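Local coordinates for hypothetical protein ylbA (PDB 1RC6) that catalyses the manganese-dependent hydrolysis of (S)-ureidoglycine to (S)-ureidoglycolate and ammonia in the anaerobic use of allantoin as a nitrogen source, at residues Q200-Y205 / I228-Y233; N180-S185 / Y249-D254; I195-Q200 / Y233-G238. All blocks are in the same frame, centred on the assembly; numbering follows the deposited sequence.

Contact 1: Q200-Y205 / I228-Y233; sequences QEHGAY and IFMGAY
Strands 202-205 and 228-230 run antiparallel, with His202 across from Met230 and Ala204 across from Ile228 in hydrogen-bonded pairs and Gly203 facing Phe229 between them. Four backbone bonds tie the strands; the one from His202 N to Met230 O, 2.8 Å long, is more bent than that from Ala204 N to Ile228 O. Met230 carries much of the side-chain contact. Its CG stands anti to its own carbonyl carbon (chi1 -55°) and the chain is extended beyond that. CB lies 3.8 Å from His202 CB; SD passes the same His202 CB at 3.7 Å, oblique to the imidazole; CE ends 4.0 Å from Ala204 CB. The thioether thus runs alongside the neighbouring strand and packs at the CB end of His202. On the other face, Phe229 CE2 packs against Glu201 CB at 4.1 Å, while the Glu201 carboxylate bonds to Ser58. His202 is probably a manganese ligand, as in related enzymes. Its ND1 is bonded to Ser252 O, which would probably keep the proton on ND1 and leave the NE2 lone pair for a metal.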
ATOM      1  N   GLN A 200      -9.379   9.757   8.974  1.00 72.82           N
ATOM      2  CA  GLN A 200      -8.131   9.082   8.640  1.00 73.21           C
ATOM      3  C   GLN A 200      -7.858   9.035   7.143  1.00 69.93           C
ATOM      4  O   GLN A 200      -8.763   8.814   6.333  1.00 70.61           O
ATOM      5  CB  GLN A 200      -8.114   7.643   9.190  1.00 87.41           C
ATOM      6  CG  GLN A 200      -9.275   7.251  10.106  1.00 99.58           C
ATOM      7  CD  GLN A 200     -10.569   6.988   9.346  1.00106.63           C
ATOM      8  OE1 GLN A 200     -10.605   6.173   8.418  1.00111.05           O
ATOM      9  NE2 GLN A 200     -11.640   7.674   9.741  1.00109.68           N
ATOM     10  N   GLU A 201      -6.593   9.238   6.791  1.00 69.37           N
ATOM     11  CA  GLU A 201      -6.151   9.205   5.403  1.00 66.57           C
ATOM     12  C   GLU A 201      -6.185   7.763   4.901  1.00 63.51           C
ATOM     13  O   GLU A 201      -6.402   6.823   5.667  1.00 62.71           O
ATOM     14  CB  GLU A 201      -4.712   9.695   5.296  1.00 61.51           C
ATOM     15  CG  GLU A 201      -4.407  10.973   6.034  1.00 59.64           C
ATOM     16  CD  GLU A 201      -2.967  11.011   6.523  1.00 59.17           C
ATOM     17  OE1 GLU A 201      -2.480  12.111   6.844  1.00 60.38           O
ATOM     18  OE2 GLU A 201      -2.323   9.942   6.601  1.00 59.20           O
ATOM     19  N   HIS A 202      -5.954   7.597   3.609  1.00 50.54           N
ATOM     20  CA  HIS A 202      -5.915   6.278   3.012  1.00 49.50           C
ATOM     21  C   HIS A 202      -4.974   6.343   1.825  1.00 44.16           C
ATOM     22  O   HIS A 202      -4.852   7.382   1.180  1.00 46.10           O
ATOM     23  CB  HIS A 202      -7.307   5.836   2.536  1.00 69.32           C
ATOM     24  CG  HIS A 202      -8.241   5.477   3.647  1.00 78.56           C
ATOM     25  ND1 HIS A 202      -7.904   4.584   4.643  1.00 84.02           N
ATOM     26  CD2 HIS A 202      -9.500   5.890   3.926  1.00 83.89           C
ATOM     27  CE1 HIS A 202      -8.913   4.464   5.488  1.00 86.99           C
ATOM     28  NE2 HIS A 202      -9.895   5.245   5.075  1.00 87.89           N
ATOM     29  N   GLY A 203      -4.294   5.239   1.561  1.00 38.76           N
ATOM     30  CA  GLY A 203      -3.397   5.171   0.430  1.00 34.81           C
ATOM     31  C   GLY A 203      -3.779   3.877  -0.253  1.00 32.58           C
ATOM     32  O   GLY A 203      -3.586   2.810   0.312  1.00 32.91           O
ATOM     33  N   ALA A 204      -4.342   3.941  -1.450  1.00 26.92           N
ATOM     34  CA  ALA A 204      -4.733   2.708  -2.100  1.00 25.34           C
ATOM     35  C   ALA A 204      -4.033   2.496  -3.417  1.00 26.09           C
ATOM     36  O   ALA A 204      -3.832   3.432  -4.194  1.00 26.13           O
ATOM     37  CB  ALA A 204      -6.226   2.685  -2.303  1.00 31.18           C
ATOM     38  N   TYR A 205      -3.641   1.253  -3.647  1.00 37.85           N
ATOM     39  CA  TYR A 205      -2.992   0.850  -4.881  1.00 39.69           C
ATOM     40  C   TYR A 205      -3.907  -0.216  -5.461  1.00 42.14           C
ATOM     41  O   TYR A 205      -4.180  -1.225  -4.809  1.00 41.65           O
ATOM     42  CB  TYR A 205      -1.623   0.240  -4.617  1.00 32.85           C
ATOM     43  CG  TYR A 205      -0.942  -0.250  -5.872  1.00 35.09           C
ATOM     44  CD1 TYR A 205      -0.364   0.651  -6.772  1.00 38.20           C
ATOM     45  CD2 TYR A 205      -0.876  -1.612  -6.172  1.00 35.77           C
ATOM     46  CE1 TYR A 205       0.266   0.206  -7.938  1.00 37.46           C
ATOM     47  CE2 TYR A 205      -0.249  -2.067  -7.334  1.00 35.96           C
ATOM     48  CZ  TYR A 205       0.320  -1.154  -8.212  1.00 38.09           C
ATOM     49  OH  TYR A 205       0.947  -1.602  -9.359  1.00 39.74           O
ATOM     50  N   ILE A 228      -4.178   5.804  -5.295  1.00 33.94           N
ATOM     51  CA  ILE A 228      -5.054   6.878  -4.883  1.00 34.79           C
ATOM     52  C   ILE A 228      -4.817   7.325  -3.454  1.00 35.17           C
ATOM     53  O   ILE A 228      -4.798   6.504  -2.535  1.00 34.61           O
ATOM     54  CB  ILE A 228      -6.517   6.446  -4.983  1.00 41.58           C
ATOM     55  CG1 ILE A 228      -6.774   5.800  -6.335  1.00 42.31           C
ATOM     56  CG2 ILE A 228      -7.426   7.642  -4.765  1.00 42.60           C
ATOM     57  CD1 ILE A 228      -8.136   5.176  -6.433  1.00 44.84           C
ATOM     58  N   PHE A 229      -4.644   8.628  -3.272  1.00 32.06           N
ATOM     59  CA  PHE A 229      -4.466   9.180  -1.938  1.00 33.07           C
ATOM     60  C   PHE A 229      -5.747   9.868  -1.487  1.00 34.15           C
ATOM     61  O   PHE A 229      -6.118  10.904  -2.023  1.00 34.63           O
ATOM     62  CB  PHE A 229      -3.339  10.204  -1.889  1.00 34.33           C
ATOM     63  CG  PHE A 229      -3.282  10.948  -0.590  1.00 32.31           C
ATOM     64  CD1 PHE A 229      -3.523  12.316  -0.544  1.00 31.67           C
ATOM     65  CD2 PHE A 229      -3.016  10.270   0.602  1.00 29.99           C
ATOM     66  CE1 PHE A 229      -3.497  13.006   0.677  1.00 29.27           C
ATOM     67  CE2 PHE A 229      -2.989  10.940   1.819  1.00 28.27           C
ATOM     68  CZ  PHE A 229      -3.229  12.310   1.860  1.00 28.70           C
ATOM     69  N   MET A 230      -6.409   9.285  -0.499  1.00 32.83           N
ATOM     70  CA  MET A 230      -7.647   9.828   0.038  1.00 35.59           C
ATOM     71  C   MET A 230      -7.286  10.557   1.329  1.00 36.34           C
ATOM     72  O   MET A 230      -7.000   9.928   2.350  1.00 38.52           O
ATOM     73  CB  MET A 230      -8.615   8.682   0.330  1.00 45.87           C
ATOM     74  CG  MET A 230      -8.901   7.755  -0.854  1.00 49.33           C
ATOM     75  SD  MET A 230      -9.697   6.192  -0.324  1.00 54.97           S
ATOM     76  CE  MET A 230      -9.312   5.096  -1.680  1.00 57.23           C
ATOM     77  N   GLY A 231      -7.294  11.882   1.284  1.00 39.83           N
ATOM     78  CA  GLY A 231      -6.940  12.666   2.455  1.00 40.18           C
ATOM     79  C   GLY A 231      -7.911  12.635   3.624  1.00 39.86           C
ATOM     80  O   GLY A 231      -8.993  12.050   3.549  1.00 40.84           O
ATOM     81  N   ALA A 232      -7.513  13.274   4.718  1.00 52.77           N
ATOM     82  CA  ALA A 232      -8.341  13.336   5.915  1.00 52.78           C
ATOM     83  C   ALA A 232      -9.580  14.208   5.675  1.00 52.87           C
ATOM     84  O   ALA A 232      -9.482  15.339   5.171  1.00 51.14           O
ATOM     85  CB  ALA A 232      -7.525  13.882   7.083  1.00 51.49           C
ATOM     86  N   TYR A 233     -10.738  13.667   6.043  1.00 44.48           N
ATOM     87  CA  TYR A 233     -12.011  14.348   5.876  1.00 42.62           C
ATOM     88  C   TYR A 233     -12.404  14.382   4.404  1.00 43.69           C
ATOM     89  O   TYR A 233     -12.607  15.447   3.836  1.00 44.16           O
ATOM     90  CB  TYR A 233     -11.928  15.771   6.417  1.00 38.51           C
ATOM     91  CG  TYR A 233     -11.623  15.869   7.893  1.00 34.18           C
ATOM     92  CD1 TYR A 233     -12.613  15.659   8.855  1.00 32.84           C
ATOM     93  CD2 TYR A 233     -10.348  16.209   8.328  1.00 32.16           C
ATOM     94  CE1 TYR A 233     -12.338  15.793  10.215  1.00 31.31           C
ATOM     95  CE2 TYR A 233     -10.054  16.343   9.677  1.00 31.89           C
ATOM     96  CZ  TYR A 233     -11.046  16.138  10.623  1.00 32.87           C
ATOM     97  OH  TYR A 233     -10.720  16.288  11.962  1.00 31.67           O
TER

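Contact 2: N180-S185 / Y249-D254; sequences NMHILS and YIYSKD
Strands 180-185 and 249-254 pair antiparallel at an axis angle of 151°, with His182 and Tyr251 as the central hydrogen-bonded pair: His182 N donates to Tyr251 O and Tyr251 N to His182 O, the latter at 2.7 Å and nearly along the C=O axis. On the face shared by these two residues, both tyrosines hold CG between backbone N and carbonyl carbon, which brings their rings over toward the partner strand. His182 CB sits over the face of the Tyr251 ring, 3.9 Å from its centroid, in a CH-pi contact. The imidazole beyond it is turned 27° from the phenol but slid aside, so the rings barely overlap. Lys253 crosses His182 obliquely, its CD 3.4 Å from His182 CE1, and chi4 bends the chain before the ammonium. Toward the other end, Leu184 and Tyr249 lie side by side pointing the same way, with Leu184 CB above the ring face and Leu184 CD1 3.4 Å from Tyr249 OH. Tyr249 and Lys253 probably bind substrate, as in related enzymes, so this face probably lines the active site. An alanine in place of Tyr251 would remove the ring that His182 CB rests on and would probably loosen the packing beside His202, which meets that ring edge-to-face. On the opposite face Met181 folds back at chi2 and chi3, laying SD 3.6 Å from Ser252 CB and CE 3.7 Å from Ile250 CG1, and Ile183 CG1 packs on Ile250. Strand 247-254 lies between 179-186 and 202-208 in the sheet, strand 166-169 flanks 179-186, and Met181 and Ser252 reach Phe130 and Tyr132 on strand 127-135 of the other cupin domain.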
ATOM      1  N   ASN A 180      -3.196  -0.344  10.098  1.00 39.17           N
ATOM      2  CA  ASN A 180      -3.607  -1.607   9.523  1.00 38.85           C
ATOM      3  C   ASN A 180      -3.641  -1.478   8.010  1.00 39.69           C
ATOM      4  O   ASN A 180      -3.787  -0.382   7.486  1.00 42.01           O
ATOM      5  CB  ASN A 180      -4.971  -2.019  10.058  1.00 31.59           C
ATOM      6  CG  ASN A 180      -5.156  -3.533  10.081  1.00 34.30           C
ATOM      7  OD1 ASN A 180      -5.976  -4.058  10.834  1.00 35.20           O
ATOM      8  ND2 ASN A 180      -4.402  -4.237   9.252  1.00 33.29           N
ATOM      9  N   MET A 181      -3.460  -2.595   7.316  1.00 29.23           N
ATOM     10  CA  MET A 181      -3.492  -2.620   5.861  1.00 30.53           C
ATOM     11  C   MET A 181      -4.679  -3.501   5.483  1.00 31.91           C
ATOM     12  O   MET A 181      -4.934  -4.517   6.131  1.00 33.80           O
ATOM     13  CB  MET A 181      -2.199  -3.225   5.287  1.00 35.43           C
ATOM     14  CG  MET A 181      -0.913  -2.427   5.510  1.00 35.19           C
ATOM     15  SD  MET A 181      -0.777  -0.862   4.586  1.00 36.32           S
ATOM     16  CE  MET A 181      -1.666  -1.265   3.116  1.00 37.49           C
ATOM     17  N   HIS A 182      -5.417  -3.114   4.454  1.00 37.71           N
ATOM     18  CA  HIS A 182      -6.563  -3.911   4.039  1.00 39.38           C
ATOM     19  C   HIS A 182      -6.577  -4.102   2.532  1.00 39.85           C
ATOM     20  O   HIS A 182      -5.978  -3.330   1.793  1.00 39.43           O
ATOM     21  CB  HIS A 182      -7.883  -3.235   4.440  1.00 34.68           C
ATOM     22  CG  HIS A 182      -8.010  -2.953   5.899  1.00 33.62           C
ATOM     23  ND1 HIS A 182      -7.498  -1.816   6.482  1.00 36.86           N
ATOM     24  CD2 HIS A 182      -8.595  -3.655   6.895  1.00 34.37           C
ATOM     25  CE1 HIS A 182      -7.765  -1.828   7.777  1.00 37.52           C
ATOM     26  NE2 HIS A 182      -8.431  -2.935   8.053  1.00 35.79           N
ATOM     27  N   ILE A 183      -7.271  -5.141   2.089  1.00 44.51           N
ATOM     28  CA  ILE A 183      -7.427  -5.414   0.674  1.00 43.95           C
ATOM     29  C   ILE A 183      -8.922  -5.603   0.451  1.00 49.28           C
ATOM     30  O   ILE A 183      -9.556  -6.375   1.166  1.00 50.12           O
ATOM     31  CB  ILE A 183      -6.709  -6.706   0.240  1.00 28.52           C
ATOM     32  CG1 ILE A 183      -5.251  -6.413  -0.113  1.00 27.28           C
ATOM     33  CG2 ILE A 183      -7.440  -7.316  -0.954  1.00 28.04           C
ATOM     34  CD1 ILE A 183      -4.462  -7.642  -0.586  1.00 25.66           C
ATOM     35  N   LEU A 184      -9.485  -4.884  -0.514  1.00 52.01           N
ATOM     36  CA  LEU A 184     -10.904  -5.006  -0.844  1.00 56.31           C
ATOM     37  C   LEU A 184     -11.013  -5.639  -2.227  1.00 61.20           C
ATOM     38  O   LEU A 184     -10.289  -5.249  -3.147  1.00 61.74           O
ATOM     39  CB  LEU A 184     -11.588  -3.637  -0.841  1.00 46.22           C
ATOM     40  CG  LEU A 184     -12.451  -3.332   0.388  1.00 47.05           C
ATOM     41  CD1 LEU A 184     -12.934  -1.893   0.356  1.00 44.69           C
ATOM     42  CD2 LEU A 184     -13.630  -4.287   0.418  1.00 46.00           C
ATOM     43  N   SER A 185     -11.901  -6.619  -2.373  1.00 49.68           N
ATOM     44  CA  SER A 185     -12.072  -7.293  -3.653  1.00 52.93           C
ATOM     45  C   SER A 185     -13.536  -7.254  -4.076  1.00 55.50           C
ATOM     46  O   SER A 185     -14.426  -7.327  -3.233  1.00 57.34           O
ATOM     47  CB  SER A 185     -11.588  -8.744  -3.544  1.00 61.83           C
ATOM     48  OG  SER A 185     -11.258  -9.290  -4.815  1.00 61.61           O
ATOM     49  N   TYR A 249      -8.101  -3.802  -4.471  1.00 60.76           N
ATOM     50  CA  TYR A 249      -7.036  -2.872  -4.133  1.00 55.85           C
ATOM     51  C   TYR A 249      -6.618  -2.968  -2.669  1.00 54.23           C
ATOM     52  O   TYR A 249      -7.419  -3.312  -1.799  1.00 53.49           O
ATOM     53  CB  TYR A 249      -7.445  -1.436  -4.454  1.00 42.91           C
ATOM     54  CG  TYR A 249      -8.614  -0.909  -3.663  1.00 39.80           C
ATOM     55  CD1 TYR A 249      -9.925  -1.074  -4.114  1.00 39.45           C
ATOM     56  CD2 TYR A 249      -8.408  -0.193  -2.485  1.00 40.70           C
ATOM     57  CE1 TYR A 249     -11.012  -0.523  -3.406  1.00 38.27           C
ATOM     58  CE2 TYR A 249      -9.481   0.355  -1.767  1.00 39.16           C
ATOM     59  CZ  TYR A 249     -10.774   0.188  -2.236  1.00 39.02           C
ATOM     60  OH  TYR A 249     -11.810   0.739  -1.524  1.00 39.59           O
ATOM     61  N   ILE A 250      -5.350  -2.664  -2.408  1.00 43.09           N
ATOM     62  CA  ILE A 250      -4.810  -2.707  -1.063  1.00 36.47           C
ATOM     63  C   ILE A 250      -4.731  -1.279  -0.561  1.00 35.54           C
ATOM     64  O   ILE A 250      -4.484  -0.367  -1.339  1.00 35.93           O
ATOM     65  CB  ILE A 250      -3.411  -3.344  -1.062  1.00 30.47           C
ATOM     66  CG1 ILE A 250      -2.888  -3.459   0.371  1.00 25.13           C
ATOM     67  CG2 ILE A 250      -2.463  -2.531  -1.956  1.00 26.28           C
ATOM     68  CD1 ILE A 250      -1.662  -4.328   0.485  1.00 21.83           C
ATOM     69  N   TYR A 251      -4.949  -1.077   0.733  1.00 31.86           N
ATOM     70  CA  TYR A 251      -4.897   0.270   1.271  1.00 30.22           C
ATOM     71  C   TYR A 251      -4.602   0.349   2.756  1.00 28.80           C
ATOM     72  O   TYR A 251      -5.027  -0.502   3.538  1.00 29.37           O
ATOM     73  CB  TYR A 251      -6.208   1.007   0.982  1.00 29.48           C
ATOM     74  CG  TYR A 251      -7.375   0.578   1.841  1.00 28.67           C
ATOM     75  CD1 TYR A 251      -8.185  -0.508   1.474  1.00 29.05           C
ATOM     76  CD2 TYR A 251      -7.684   1.267   3.017  1.00 27.38           C
ATOM     77  CE1 TYR A 251      -9.280  -0.891   2.258  1.00 26.91           C
ATOM     78  CE2 TYR A 251      -8.779   0.888   3.812  1.00 27.85           C
ATOM     79  CZ  TYR A 251      -9.567  -0.188   3.424  1.00 27.97           C
ATOM     80  OH  TYR A 251     -10.629  -0.561   4.220  1.00 30.23           O
ATOM     81  N   SER A 252      -3.892   1.404   3.132  1.00 19.06           N
ATOM     82  CA  SER A 252      -3.512   1.645   4.507  1.00 22.86           C
ATOM     83  C   SER A 252      -4.581   2.411   5.269  1.00 24.54           C
ATOM     84  O   SER A 252      -5.519   2.934   4.687  1.00 26.18           O
ATOM     85  CB  SER A 252      -2.199   2.410   4.550  1.00 40.23           C
ATOM     86  OG  SER A 252      -2.254   3.557   3.724  1.00 41.74           O
ATOM     87  N   LYS A 253      -4.416   2.478   6.583  1.00 31.04           N
ATOM     88  CA  LYS A 253      -5.365   3.139   7.459  1.00 35.56           C
ATOM     89  C   LYS A 253      -4.767   3.202   8.856  1.00 32.56           C
ATOM     90  O   LYS A 253      -4.423   2.177   9.422  1.00 36.70           O
ATOM     91  CB  LYS A 253      -6.655   2.314   7.487  1.00 55.26           C
ATOM     92  CG  LYS A 253      -7.497   2.459   8.741  1.00 73.17           C
ATOM     93  CD  LYS A 253      -8.455   1.273   8.903  1.00 85.58           C
ATOM     94  CE  LYS A 253      -9.448   1.476  10.055  1.00 92.71           C
ATOM     95  NZ  LYS A 253     -10.425   2.590   9.812  1.00 94.68           N
ATOM     96  N   ASP A 254      -4.621   4.398   9.407  1.00 26.68           N
ATOM     97  CA  ASP A 254      -4.099   4.546  10.767  1.00 27.36           C
ATOM     98  C   ASP A 254      -5.285   4.302  11.707  1.00 22.23           C
ATOM     99  O   ASP A 254      -6.437   4.556  11.340  1.00 21.37           O
ATOM    100  CB  ASP A 254      -3.549   5.956  10.994  1.00 28.38           C
ATOM    101  CG  ASP A 254      -4.603   7.026  10.810  1.00 36.33           C
ATOM    102  OD1 ASP A 254      -5.010   7.277   9.657  1.00 46.51           O
ATOM    103  OD2 ASP A 254      -5.036   7.609  11.817  1.00 46.72           O
TER

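Contact 3: I195-Q200 / Y233-G238; sequences IETHVQ and YSLQAG
Ile195 opens the pairing at the edge of the smaller antiparallel sheet of the C-terminal cupin domain, its CG2 lying 3.3 Å from Ala237 CB. Glu196 then bonds to Gln236 through both backbone groups. Gln236 N reaches Glu196 O at 2.7 Å, nearly along the C=O axis, but Glu196 N approaches Gln236 O from 52° above the carbonyl plane. The Glu196 side chain, with CG anti to its backbone N, leads away from strand 234-238 toward the probable metal site. Thr197 returns to the face of Ile195, Leu235 and Ala237, where its OG1 meets Leu235 CD1 at 3.6 Å. Glu196 and His198, with His202 on the next strand, correspond to the first cupin motif, and Gln236 to the ligand position of the second; all four probably bind manganese, as in related enzymes. His198 has CG in the crowded position between backbone N and carbonyl carbon, and its ring turns in toward the partner strand. There Ser234 O sits over one face, 3.7 Å above the plane, and Gln236 CG comes to the edge, 3.3 Å from His198 NE2. The Gln236 amide is almost coplanar with the imidazole, at 16°. Ser234 OG, 3.2 Å from His198 CE1, lies within reach of both Gly231 O and Gln236 OE1. At the end of the strand, His198 O accepts Tyr233 N at 2.6 Å, and Val199 follows with CB over the Tyr233 ring and CG2 3.4 Å from Tyr233 CE1.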
ATOM      1  N   ILE A 195     -17.676   2.697  -0.369  1.00 91.56           N
ATOM      2  CA  ILE A 195     -18.015   4.070   0.021  1.00 89.35           C
ATOM      3  C   ILE A 195     -17.520   4.297   1.450  1.00 89.24           C
ATOM      4  O   ILE A 195     -17.412   3.348   2.226  1.00 90.77           O
ATOM      5  CB  ILE A 195     -19.559   4.358  -0.017  1.00 84.54           C
ATOM      6  CG1 ILE A 195     -20.340   3.220   0.644  1.00 82.82           C
ATOM      7  CG2 ILE A 195     -20.020   4.584  -1.450  1.00 84.29           C
ATOM      8  CD1 ILE A 195     -20.487   1.971  -0.213  1.00 82.47           C
ATOM      9  N   GLU A 196     -17.206   5.543   1.795  1.00 91.87           N
ATOM     10  CA  GLU A 196     -16.734   5.853   3.143  1.00 91.28           C
ATOM     11  C   GLU A 196     -16.342   7.322   3.324  1.00 92.21           C
ATOM     12  O   GLU A 196     -15.972   8.010   2.372  1.00 93.01           O
ATOM     13  CB  GLU A 196     -15.527   4.974   3.503  1.00 82.07           C
ATOM     14  CG  GLU A 196     -15.274   4.859   5.005  1.00 80.16           C
ATOM     15  CD  GLU A 196     -13.844   4.466   5.349  1.00 78.13           C
ATOM     16  OE1 GLU A 196     -13.316   3.515   4.740  1.00 76.48           O
ATOM     17  OE2 GLU A 196     -13.247   5.104   6.240  1.00 75.71           O
ATOM     18  N   THR A 197     -16.436   7.789   4.566  1.00 89.32           N
ATOM     19  CA  THR A 197     -16.067   9.151   4.943  1.00 87.09           C
ATOM     20  C   THR A 197     -15.132   8.945   6.128  1.00 86.89           C
ATOM     21  O   THR A 197     -15.351   8.039   6.934  1.00 85.92           O
ATOM     22  CB  THR A 197     -17.293   9.952   5.367  1.00 84.67           C
ATOM     23  OG1 THR A 197     -18.285   9.862   4.336  1.00 82.73           O
ATOM     24  CG2 THR A 197     -16.923  11.419   5.597  1.00 81.92           C
ATOM     25  N   HIS A 198     -14.106   9.777   6.267  1.00 77.28           N
ATOM     26  CA  HIS A 198     -13.158   9.526   7.343  1.00 76.06           C
ATOM     27  C   HIS A 198     -12.184  10.640   7.691  1.00 72.10           C
ATOM     28  O   HIS A 198     -11.776  11.422   6.833  1.00 70.79           O
ATOM     29  CB  HIS A 198     -12.358   8.290   6.953  1.00 84.74           C
ATOM     30  CG  HIS A 198     -11.954   8.289   5.509  1.00 89.90           C
ATOM     31  ND1 HIS A 198     -10.997   9.143   5.004  1.00 92.78           N
ATOM     32  CD2 HIS A 198     -12.441   7.602   4.448  1.00 93.17           C
ATOM     33  CE1 HIS A 198     -10.914   8.985   3.694  1.00 95.74           C
ATOM     34  NE2 HIS A 198     -11.781   8.057   3.332  1.00 95.80           N
ATOM     35  N   VAL A 199     -11.803  10.683   8.965  1.00 72.59           N
ATOM     36  CA  VAL A 199     -10.825  11.650   9.457  1.00 70.91           C
ATOM     37  C   VAL A 199      -9.448  11.082   9.094  1.00 70.90           C
ATOM     38  O   VAL A 199      -8.477  11.820   8.918  1.00 70.90           O
ATOM     39  CB  VAL A 199     -10.909  11.814  11.003  1.00 75.74           C
ATOM     40  CG1 VAL A 199      -9.684  12.559  11.531  1.00 72.72           C
ATOM     41  CG2 VAL A 199     -12.174  12.568  11.377  1.00 73.58           C
ATOM     42  N   GLN A 200      -9.379   9.757   8.974  1.00 72.82           N
ATOM     43  CA  GLN A 200      -8.131   9.082   8.640  1.00 73.21           C
ATOM     44  C   GLN A 200      -7.858   9.035   7.143  1.00 69.93           C
ATOM     45  O   GLN A 200      -8.763   8.814   6.333  1.00 70.61           O
ATOM     46  CB  GLN A 200      -8.114   7.643   9.190  1.00 87.41           C
ATOM     47  CG  GLN A 200      -9.275   7.251  10.106  1.00 99.58           C
ATOM     48  CD  GLN A 200     -10.569   6.988   9.346  1.00106.63           C
ATOM     49  OE1 GLN A 200     -10.605   6.173   8.418  1.00111.05           O
ATOM     50  NE2 GLN A 200     -11.640   7.674   9.741  1.00109.68           N
ATOM     51  N   TYR A 233     -10.738  13.667   6.043  1.00 44.48           N
ATOM     52  CA  TYR A 233     -12.011  14.348   5.876  1.00 42.62           C
ATOM     53  C   TYR A 233     -12.404  14.382   4.404  1.00 43.69           C
ATOM     54  O   TYR A 233     -12.607  15.447   3.836  1.00 44.16           O
ATOM     55  CB  TYR A 233     -11.928  15.771   6.417  1.00 38.51           C
ATOM     56  CG  TYR A 233     -11.623  15.869   7.893  1.00 34.18           C
ATOM     57  CD1 TYR A 233     -12.613  15.659   8.855  1.00 32.84           C
ATOM     58  CD2 TYR A 233     -10.348  16.209   8.328  1.00 32.16           C
ATOM     59  CE1 TYR A 233     -12.338  15.793  10.215  1.00 31.31           C
ATOM     60  CE2 TYR A 233     -10.054  16.343   9.677  1.00 31.89           C
ATOM     61  CZ  TYR A 233     -11.046  16.138  10.623  1.00 32.87           C
ATOM     62  OH  TYR A 233     -10.720  16.288  11.962  1.00 31.67           O
ATOM     63  N   SER A 234     -12.507  13.210   3.788  1.00 43.88           N
ATOM     64  CA  SER A 234     -12.895  13.111   2.387  1.00 45.39           C
ATOM     65  C   SER A 234     -13.901  11.973   2.214  1.00 47.89           C
ATOM     66  O   SER A 234     -13.951  11.059   3.044  1.00 48.28           O
ATOM     67  CB  SER A 234     -11.656  12.861   1.516  1.00 48.49           C
ATOM     68  OG  SER A 234     -11.015  11.634   1.838  1.00 46.98           O
ATOM     69  N   LEU A 235     -14.713  12.029   1.156  1.00 53.88           N
ATOM     70  CA  LEU A 235     -15.694  10.973   0.901  1.00 57.65           C
ATOM     71  C   LEU A 235     -15.324  10.144  -0.318  1.00 58.21           C
ATOM     72  O   LEU A 235     -15.175  10.674  -1.419  1.00 59.66           O
ATOM     73  CB  LEU A 235     -17.094  11.556   0.701  1.00 68.89           C
ATOM     74  CG  LEU A 235     -18.102  10.603   0.023  1.00 73.32           C
ATOM     75  CD1 LEU A 235     -18.156   9.259   0.740  1.00 75.91           C
ATOM     76  CD2 LEU A 235     -19.471  11.252   0.015  1.00 76.81           C
ATOM     77  N   GLN A 236     -15.206   8.836  -0.114  1.00 52.98           N
ATOM     78  CA  GLN A 236     -14.834   7.918  -1.181  1.00 55.81           C
ATOM     79  C   GLN A 236     -16.008   7.056  -1.633  1.00 53.50           C
ATOM     80  O   GLN A 236     -17.041   6.988  -0.973  1.00 53.94           O
ATOM     81  CB  GLN A 236     -13.696   7.009  -0.703  1.00 77.60           C
ATOM     82  CG  GLN A 236     -12.679   7.701   0.210  1.00 93.21           C
ATOM     83  CD  GLN A 236     -11.904   8.812  -0.484  1.00102.25           C
ATOM     84  OE1 GLN A 236     -11.188   9.578   0.164  1.00107.82           O
ATOM     85  NE2 GLN A 236     -12.037   8.899  -1.804  1.00108.02           N
ATOM     86  N   ALA A 237     -15.830   6.391  -2.767  1.00 53.36           N
ATOM     87  CA  ALA A 237     -16.848   5.521  -3.326  1.00 50.69           C
ATOM     88  C   ALA A 237     -16.327   4.905  -4.618  1.00 49.24           C
ATOM     89  O   ALA A 237     -15.666   5.577  -5.410  1.00 51.50           O
ATOM     90  CB  ALA A 237     -18.113   6.307  -3.593  1.00 56.07           C
ATOM     91  N   GLY A 238     -16.616   3.627  -4.833  1.00 54.13           N
ATOM     92  CA  GLY A 238     -16.152   2.972  -6.043  1.00 54.01           C
ATOM     93  C   GLY A 238     -16.879   1.664  -6.256  1.00 56.32           C
ATOM     94  O   GLY A 238     -17.566   1.184  -5.356  1.00 55.24           O
TER

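Coming from the N terminus, the chain first lends strands 20-21 and 26-29 to the larger sheet, beside 227-230, and then builds the first cupin domain before it enters 180-185, the start of the widest loop, which contact 2 closes only at 249-254. Contact 3 is nested within it, joining 195-200 to 233-238, and contact 1 inside that, joining 200-205 to 228-233; none cross. The chain crosses from the smaller sheet to the larger at Gln200 and back at Tyr233, residues shared by both inner contacts. Strand 202-208 lies between 227-230 and 247-254, so contacts 1 and 2 share a sheet. His202 NE2 stands 3.6 Å from Glu196 OE2, and the three contacts together probably line the active site.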